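Local coordinates for DUF1254 domain-containing protein (Vibrio parahaemolyticus, PDB 3U07), which is of unknown function but pairs a DUF1254 with a DUF1214 family region and carries a signal sequence, consistent with export from the cytoplasm, at residues L111-M116 with T120-S125; M86-V91 with G305-P310; T351-G354 with L359-K362. The protein carries 2 engineered substitutions. All coordinates share one frame; numbering follows the deposited sequence.

Contact 1: L111-M116 with T120-S125; sequences LHTMDM and TNAAFS
His112 and Thr120 meet on one face of an antiparallel strand pair, the imidazole turning its edge to the hydroxyl. NE2 of His112 lies 2.8 Å from OG1 of Thr120 in a nearly straight hydrogen bond (166°) whose donor could be either group. The ring gets there because CG of His112 stands anti to the backbone N (chi1 176°), beside the carbonyl carbon. The next residue on this face, Met114, a selenomethionine, lays its CG 3.4 Å from the same OG1. Leu309, Trp307 and Pro310 pack on this face, and the Thr120 hydroxyl lies buried beneath them, bonded to the imidazole. The backbones are joined by a ladder of hydrogen bonds. Leu111 N reaches Phe124 O at 2.6 Å, and Phe124 N returns a more bent bond to Leu111 O; Thr113 N follows with 3.0 Å to Ala122 O. The side chains at the Phe124 end are looser, although the backbone bond there is short: Leu111 and Phe124 lie side by side, and CD2 of Leu111 comes only to 4.1 Å from CD2 of Phe124, at the ring edge. Ala123 and Phe124 are partly exposed, and Phe124 finds a further partner in Phe136, on which its ring stacks. At the other end the register slips by one residue. Thr113 O accepts Asn121 N at 2.9 Å and, weakly, Ala122 N at 3.5 Å, so two residues of strand 120-125 face one residue of strand 111-115. That is a classic beta bulge, set in the hairpin that forms one edge of a four-stranded antiparallel sheet.

Contact 2: M86-V91 with G305-P310; sequences MGWLDV and GQWGLP
Trp88 sits in the extended strand 86-90, while Trp307 rides on a type II beta turn running from Gly305 to Gly308. The turn is closed by a weak bond from Gly308 N to Gly305 O at 3.0 Å. Trp307 holds its third position with a positive phi of 70°, and the turn aims its side chain at the strand. The two backbones stay well apart, and the indole rings alone span the distance. CH2 of Trp88, at the far corner of its six-membered ring, comes 4.1 Å from CZ2 of Trp307 and almost as near to CH2 of the same ring. The planes stand at 84°, with the six-membered ring centroids 5.9 Å apart. This is an offset edge-to-face pair: Trp88 brings the edge and Trp307 the face. One face of the Trp307 indole also carries CG of its neighbour Gln306, 3.4 Å above the plane and displaced toward the rim. Around the pair, Phe46 meets Trp307 and Phe47 meets Trp88, both edge to face, and Lys163 makes a cation-pi contact with Trp307. The backbone N of Trp307 donates to NE2 of His118. The small area joining the two segments is thus aromatic and apolar, without polar bonding between them: probably held by dispersion and weak ring electrostatics, the pair links strand 82-90 to the turn that follows helix 295-305.

Contact 3: T351-G354 with L359-K362; sequences TIYG and LMAK
Met360, a selenomethionine, meets Tyr353 and the backbone of strand 351-354 along much of its length. Its CB lies 4.1 Å from the carbonyl O of Ile352. One bond further, CG draws closer to that oxygen, at 3.6 Å, and also touches the methyl of Thr351, with CG2 to CG at 4.1 Å. SE continues the chain beyond the Ile352 carbonyl, and a bend at chi3 (-104°) sets the terminal methyl beside the tyrosine ring: CE of Met360 is 4.2 Å from CE1 of Tyr353. The two side chains run alongside each other, pointing the same way, while Asn80 and His368 touch Met360 from elsewhere in the chain. Strand 347-354 is an inner strand of an antiparallel sheet in the DUF1214 family region, and 359-362 belongs to the connection leading from it to the outer strand 369-371, turning back beside the end of strand 347-354. Its polar tie is one nearly straight bond (169°), from Gly354 N to Leu359 O at 3.0 Å. The same oxygen receives a CA-H...O contact from Tyr353 CA, at 3.5 Å. Beside it the tyrosine ring has the carbonyl carbon of Leu359 at its edge, and CD1 of Tyr353 approaches Met360 N to 3.9 Å. The hydroxyl at the far end of Tyr353 is bonded to Ile78 O and to Arg413. CB of Leu359 points away from the strand; the residue is exposed, and its side chain touches Pro76.

Overall arrangement
Contacts 1 and 2 are neighbours near the middle of the molecule, their centres 7 Å apart, and both reach the same sheet of the DUF1254 region. The loop 305-310 joins them: Trp307 serves contact 2, and the loop also packs on the His112 face of contact 1. Contact 1 is buried and ruled by backbone bonding; contact 2, partly buried, is purely aromatic. Contact 3 stands apart, about 20 Å from the chain centre and 28 Å, centre to centre, from contact 1, with one backbone bond and an exposed rim. Its sheet has the same 1-4-2-3 order as that of contact 1; contact 1 pairs the second strand with the third, contact 3 the second strand with the connection that follows it.

Contact 1: L111-M116 with T120-S125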
loop_
_atom_site.group_PDB
_atom_site.type_symbol
_atom_site.label_atom_id
_atom_site.label_comp_id
_atom_site.label_asym_id
_atom_site.label_seq_id
_atom_site.Cartn_x
_atom_site.Cartn_y
_atom_site.Cartn_z
ATOM N N LEU A 111 0.282 10.175 -4.973
ATOM C CA LEU A 111 -0.689 10.423 -3.909
ATOM C C LEU A 111 -1.565 9.173 -4.001
ATOM O O LEU A 111 -2.231 8.941 -5.009
ATOM C CB LEU A 111 -1.513 11.683 -4.183
ATOM C CG LEU A 111 -2.747 11.913 -3.298
ATOM C CD1 LEU A 111 -2.355 11.904 -1.824
ATOM C CD2 LEU A 111 -3.388 13.241 -3.675
ATOM N N HIS A 112 -1.546 8.361 -2.953
ATOM C CA HIS A 112 -2.289 7.108 -2.946
ATOM C C HIS A 112 -3.310 7.048 -1.812
ATOM O O HIS A 112 -2.956 7.209 -0.648
ATOM C CB HIS A 112 -1.279 5.963 -2.819
ATOM C CG HIS A 112 -1.896 4.606 -2.708
ATOM N ND1 HIS A 112 -1.329 3.596 -1.958
ATOM C CD2 HIS A 112 -3.013 4.079 -3.261
ATOM C CE1 HIS A 112 -2.072 2.510 -2.051
ATOM N NE2 HIS A 112 -3.102 2.776 -2.837
ATOM N N THR A 113 -4.576 6.816 -2.154
ATOM C CA THR A 113 -5.622 6.731 -1.144
ATOM C C THR A 113 -6.386 5.430 -1.280
ATOM O O THR A 113 -6.571 4.923 -2.384
ATOM C CB THR A 113 -6.638 7.910 -1.249
ATOM O OG1 THR A 113 -7.186 7.957 -2.574
ATOM C CG2 THR A 113 -5.962 9.245 -0.934
HETATM N N MSE A 114 -6.823 4.892 -0.145
HETATM C CA MSE A 114 -7.576 3.642 -0.127
HETATM C C MSE A 114 -8.721 3.767 0.859
HETATM O O MSE A 114 -8.607 4.477 1.860
HETATM C CB MSE A 114 -6.663 2.479 0.281
HETATM C CG MSE A 114 -5.553 2.204 -0.730
HETATM SE SE MSE A 114 -4.424 0.702 -0.232
HETATM C CE MSE A 114 -3.388 1.661 1.082
ATOM N N ASP A 115 -9.829 3.093 0.579
ATOM C CA ASP A 115 -10.961 3.162 1.480
ATOM C C ASP A 115 -10.917 2.033 2.499
ATOM O O ASP A 115 -10.034 1.161 2.444
ATOM C CB ASP A 115 -12.292 3.154 0.711
ATOM C CG ASP A 115 -12.516 1.891 -0.108
ATOM O OD1 ASP A 115 -12.103 0.792 0.325
ATOM O OD2 ASP A 115 -13.138 2.003 -1.189
HETATM N N MSE A 116 -11.869 2.062 3.429
HETATM C CA MSE A 116 -11.950 1.072 4.497
HETATM C C MSE A 116 -12.335 -0.340 4.055
HETATM O O MSE A 116 -12.479 -1.234 4.886
HETATM C CB MSE A 116 -12.917 1.574 5.573
HETATM C CG MSE A 116 -12.447 2.865 6.232
HETATM SE SE MSE A 116 -10.744 2.636 7.151
HETATM C CE MSE A 116 -11.465 1.687 8.664
ATOM N N THR A 120 -8.070 0.616 -3.480
ATOM C CA THR A 120 -7.378 1.853 -3.812
ATOM C C THR A 120 -8.433 2.678 -4.575
ATOM O O THR A 120 -9.090 2.159 -5.481
ATOM C CB THR A 120 -6.156 1.582 -4.722
ATOM O OG1 THR A 120 -5.060 1.113 -3.921
ATOM C CG2 THR A 120 -5.745 2.846 -5.464
ATOM N N ASN A 121 -8.643 3.932 -4.182
ATOM C CA ASN A 121 -9.626 4.758 -4.883
ATOM C C ASN A 121 -9.005 5.971 -5.558
ATOM O O ASN A 121 -9.695 6.773 -6.182
ATOM C CB ASN A 121 -10.783 5.184 -3.956
ATOM C CG ASN A 121 -10.317 5.825 -2.651
ATOM O OD1 ASN A 121 -9.184 6.290 -2.522
ATOM N ND2 ASN A 121 -11.221 5.869 -1.677
ATOM N N ALA A 122 -7.691 6.102 -5.435
ATOM C CA ALA A 122 -6.982 7.186 -6.093
ATOM C C ALA A 122 -5.485 6.921 -6.095
ATOM O O ALA A 122 -4.915 6.460 -5.102
ATOM C CB ALA A 122 -7.277 8.515 -5.419
ATOM N N ALA A 123 -4.859 7.202 -7.230
ATOM C CA ALA A 123 -3.420 7.034 -7.378
ATOM C C ALA A 123 -2.952 8.085 -8.374
ATOM O O ALA A 123 -2.758 7.791 -9.552
ATOM C CB ALA A 123 -3.095 5.633 -7.898
ATOM N N PHE A 124 -2.811 9.320 -7.904
ATOM C CA PHE A 124 -2.349 10.407 -8.755
ATOM C C PHE A 124 -0.833 10.392 -8.655
ATOM O O PHE A 124 -0.283 10.342 -7.555
ATOM C CB PHE A 124 -2.886 11.752 -8.255
ATOM C CG PHE A 124 -4.382 11.858 -8.296
ATOM C CD1 PHE A 124 -5.059 11.865 -9.515
ATOM C CD2 PHE A 124 -5.121 11.929 -7.113
ATOM C CE1 PHE A 124 -6.452 11.943 -9.557
ATOM C CE2 PHE A 124 -6.512 12.008 -7.143
ATOM C CZ PHE A 124 -7.183 12.014 -8.368
ATOM N N SER A 125 -0.150 10.426 -9.793
ATOM C CA SER A 125 1.304 10.399 -9.744
ATOM C C SER A 125 1.997 10.804 -11.032
ATOM O O SER A 125 1.372 10.955 -12.090
ATOM C CB SER A 125 1.790 9.002 -9.352
ATOM O OG SER A 125 2.040 8.216 -10.500
#

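Contact 2: M86-V91 with G305-P310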
loop_
_atom_site.group_PDB
_atom_site.type_symbol
_atom_site.label_atom_id
_atom_site.label_comp_id
_atom_site.label_asym_id
_atom_site.label_seq_id
_atom_site.Cartn_x
_atom_site.Cartn_y
_atom_site.Cartn_z
HETATM N N MSE A 86 1.790 10.744 5.475
HETATM C CA MSE A 86 0.661 9.882 5.799
HETATM C C MSE A 86 -0.415 10.613 6.572
HETATM O O MSE A 86 -0.153 11.608 7.247
HETATM C CB MSE A 86 1.114 8.683 6.635
HETATM C CG MSE A 86 2.067 7.733 5.941
HETATM SE SE MSE A 86 2.671 6.377 7.175
HETATM C CE MSE A 86 3.193 7.537 8.622
ATOM N N GLY A 87 -1.632 10.099 6.473
ATOM C CA GLY A 87 -2.737 10.695 7.184
ATOM C C GLY A 87 -4.014 9.943 6.901
ATOM O O GLY A 87 -4.024 8.957 6.162
ATOM N N TRP A 88 -5.094 10.413 7.510
ATOM C CA TRP A 88 -6.406 9.827 7.324
ATOM C C TRP A 88 -7.373 10.953 7.007
ATOM O O TRP A 88 -7.441 11.946 7.727
ATOM C CB TRP A 88 -6.866 9.109 8.591
ATOM C CG TRP A 88 -6.094 7.871 8.900
ATOM C CD1 TRP A 88 -4.953 7.775 9.644
ATOM C CD2 TRP A 88 -6.405 6.544 8.463
ATOM N NE1 TRP A 88 -4.534 6.465 9.698
ATOM C CE2 TRP A 88 -5.405 5.689 8.979
ATOM C CE3 TRP A 88 -7.429 5.995 7.681
ATOM C CZ2 TRP A 88 -5.404 4.310 8.744
ATOM C CZ3 TRP A 88 -7.429 4.621 7.448
ATOM C CH2 TRP A 88 -6.419 3.797 7.977
ATOM N N LEU A 89 -8.104 10.796 5.914
ATOM C CA LEU A 89 -9.089 11.779 5.495
ATOM C C LEU A 89 -10.427 11.375 6.095
ATOM O O LEU A 89 -10.683 10.188 6.315
ATOM C CB LEU A 89 -9.219 11.777 3.967
ATOM C CG LEU A 89 -8.432 12.734 3.069
ATOM C CD1 LEU A 89 -7.103 13.112 3.677
ATOM C CD2 LEU A 89 -8.270 12.084 1.706
ATOM N N ASP A 90 -11.269 12.361 6.377
ATOM C CA ASP A 90 -12.611 12.093 6.888
ATOM C C ASP A 90 -13.495 13.028 6.095
ATOM O O ASP A 90 -13.427 14.244 6.266
ATOM C CB ASP A 90 -12.733 12.400 8.381
ATOM C CG ASP A 90 -14.172 12.309 8.876
ATOM O OD1 ASP A 90 -15.008 11.665 8.206
ATOM O OD2 ASP A 90 -14.468 12.876 9.943
ATOM N N VAL A 91 -14.311 12.462 5.214
ATOM C CA VAL A 91 -15.188 13.269 4.371
ATOM C C VAL A 91 -16.660 13.191 4.789
ATOM O O VAL A 91 -17.545 13.615 4.045
ATOM C CB VAL A 91 -15.065 12.830 2.894
ATOM C CG1 VAL A 91 -13.600 12.916 2.443
ATOM C CG2 VAL A 91 -15.579 11.400 2.728
ATOM N N GLY A 305 -0.146 -8.233 2.001
ATOM C CA GLY A 305 0.461 -6.898 2.045
ATOM C C GLY A 305 -0.439 -5.674 2.145
ATOM O O GLY A 305 -0.413 -4.764 1.303
ATOM N N GLN A 306 -1.175 -5.623 3.246
ATOM C CA GLN A 306 -2.113 -4.547 3.509
ATOM C C GLN A 306 -1.648 -3.152 3.130
ATOM O O GLN A 306 -0.499 -2.785 3.364
ATOM C CB GLN A 306 -2.549 -4.580 4.979
ATOM C CG GLN A 306 -3.760 -3.706 5.291
ATOM C CD GLN A 306 -4.093 -3.698 6.774
ATOM O OE1 GLN A 306 -3.198 -3.608 7.613
ATOM N NE2 GLN A 306 -5.382 -3.779 7.104
ATOM N N TRP A 307 -2.563 -2.391 2.533
ATOM C CA TRP A 307 -2.307 -1.018 2.101
ATOM C C TRP A 307 -1.355 -0.923 0.905
ATOM O O TRP A 307 -0.875 0.159 0.569
ATOM C CB TRP A 307 -1.755 -0.187 3.268
ATOM C CG TRP A 307 -2.613 -0.228 4.500
ATOM C CD1 TRP A 307 -2.218 -0.565 5.766
ATOM C CD2 TRP A 307 -4.017 0.059 4.585
ATOM N NE1 TRP A 307 -3.284 -0.502 6.633
ATOM C CE2 TRP A 307 -4.397 -0.113 5.936
ATOM C CE3 TRP A 307 -4.985 0.467 3.655
ATOM C CZ2 TRP A 307 -5.711 0.083 6.375
ATOM C CZ3 TRP A 307 -6.292 0.665 4.094
ATOM C CH2 TRP A 307 -6.638 0.480 5.445
ATOM N N GLY A 308 -1.097 -2.054 0.257
ATOM C CA GLY A 308 -0.205 -2.053 -0.887
ATOM C C GLY A 308 -0.773 -1.398 -2.134
ATOM O O GLY A 308 -1.983 -1.410 -2.382
ATOM N N LEU A 309 0.122 -0.805 -2.917
ATOM C CA LEU A 309 -0.239 -0.146 -4.169
ATOM C C LEU A 309 -0.599 -1.172 -5.236
ATOM O O LEU A 309 -0.104 -2.300 -5.213
ATOM C CB LEU A 309 0.943 0.672 -4.699
ATOM C CG LEU A 309 1.211 2.083 -4.184
ATOM C CD1 LEU A 309 2.610 2.514 -4.586
ATOM C CD2 LEU A 309 0.172 3.045 -4.763
ATOM N N PRO A 310 -1.489 -0.802 -6.168
ATOM C CA PRO A 310 -1.858 -1.735 -7.235
ATOM C C PRO A 310 -0.541 -1.966 -7.991
ATOM O O PRO A 310 0.262 -1.046 -8.136
ATOM C CB PRO A 310 -2.866 -0.936 -8.055
ATOM C CG PRO A 310 -3.546 -0.091 -6.987
ATOM C CD PRO A 310 -2.364 0.386 -6.173
#

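Contact 3: T351-G354 with L359-K362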
loop_
_atom_site.group_PDB
_atom_site.type_symbol
_atom_site.label_atom_id
_atom_site.label_comp_id
_atom_site.label_asym_id
_atom_site.label_seq_id
_atom_site.Cartn_x
_atom_site.Cartn_y
_atom_site.Cartn_z
ATOM N N THR A 351 17.097 -3.293 -3.135
ATOM C CA THR A 351 17.563 -2.855 -1.822
ATOM C C THR A 351 17.935 -4.040 -0.939
ATOM O O THR A 351 17.317 -5.099 -1.014
ATOM C CB THR A 351 16.466 -2.011 -1.118
ATOM O OG1 THR A 351 16.043 -0.956 -1.995
ATOM C CG2 THR A 351 16.990 -1.408 0.181
ATOM N N ILE A 352 18.942 -3.847 -0.094
ATOM C CA ILE A 352 19.407 -4.902 0.797
ATOM C C ILE A 352 18.900 -4.742 2.225
ATOM O O ILE A 352 18.969 -3.658 2.800
ATOM C CB ILE A 352 20.953 -4.947 0.830
ATOM C CG1 ILE A 352 21.488 -5.185 -0.584
ATOM C CG2 ILE A 352 21.431 -6.030 1.794
ATOM C CD1 ILE A 352 20.906 -6.417 -1.265
ATOM N N TYR A 353 18.401 -5.837 2.791
ATOM C CA TYR A 353 17.882 -5.846 4.155
ATOM C C TYR A 353 18.453 -7.041 4.918
ATOM O O TYR A 353 18.720 -8.092 4.330
ATOM C CB TYR A 353 16.355 -5.964 4.143
ATOM C CG TYR A 353 15.634 -4.853 3.412
ATOM C CD1 TYR A 353 15.189 -3.716 4.091
ATOM C CD2 TYR A 353 15.390 -4.943 2.042
ATOM C CE1 TYR A 353 14.516 -2.698 3.420
ATOM C CE2 TYR A 353 14.720 -3.931 1.362
ATOM C CZ TYR A 353 14.286 -2.814 2.056
ATOM O OH TYR A 353 13.619 -1.820 1.379
ATOM N N GLY A 354 18.640 -6.881 6.226
ATOM C CA GLY A 354 19.145 -7.978 7.030
ATOM C C GLY A 354 17.975 -8.866 7.408
ATOM O O GLY A 354 16.893 -8.366 7.709
ATOM N N LEU A 359 15.554 -4.684 8.491
ATOM C CA LEU A 359 15.857 -3.279 8.259
ATOM C C LEU A 359 17.092 -3.210 7.377
ATOM O O LEU A 359 17.789 -4.212 7.196
ATOM C CB LEU A 359 16.177 -2.567 9.575
ATOM C CG LEU A 359 15.223 -2.637 10.767
ATOM C CD1 LEU A 359 15.784 -1.768 11.879
ATOM C CD2 LEU A 359 13.826 -2.167 10.371
HETATM N N MSE A 360 17.365 -2.031 6.826
HETATM C CA MSE A 360 18.555 -1.863 6.005
HETATM C C MSE A 360 19.745 -2.097 6.927
HETATM O O MSE A 360 19.632 -1.944 8.146
HETATM C CB MSE A 360 18.604 -0.459 5.409
HETATM C CG MSE A 360 18.016 -0.389 4.013
HETATM SE SE MSE A 360 17.591 1.404 3.439
HETATM C CE MSE A 360 15.672 1.324 3.672
ATOM N N ALA A 361 20.884 -2.469 6.354
ATOM C CA ALA A 361 22.062 -2.747 7.159
ATOM C C ALA A 361 23.143 -1.688 7.050
ATOM O O ALA A 361 23.429 -1.171 5.969
ATOM C CB ALA A 361 22.629 -4.115 6.792
ATOM N N LYS A 362 23.745 -1.380 8.192
ATOM C CA LYS A 362 24.800 -0.387 8.268
ATOM C C LYS A 362 26.024 -0.779 7.457
ATOM O O LYS A 362 26.435 -1.937 7.449
ATOM C CB LYS A 362 25.212 -0.181 9.731
ATOM C CG LYS A 362 26.416 0.730 9.927
ATOM C CD LYS A 362 26.745 0.898 11.398
ATOM C CE LYS A 362 26.860 2.370 11.754
ATOM N NZ LYS A 362 25.604 3.103 11.425
#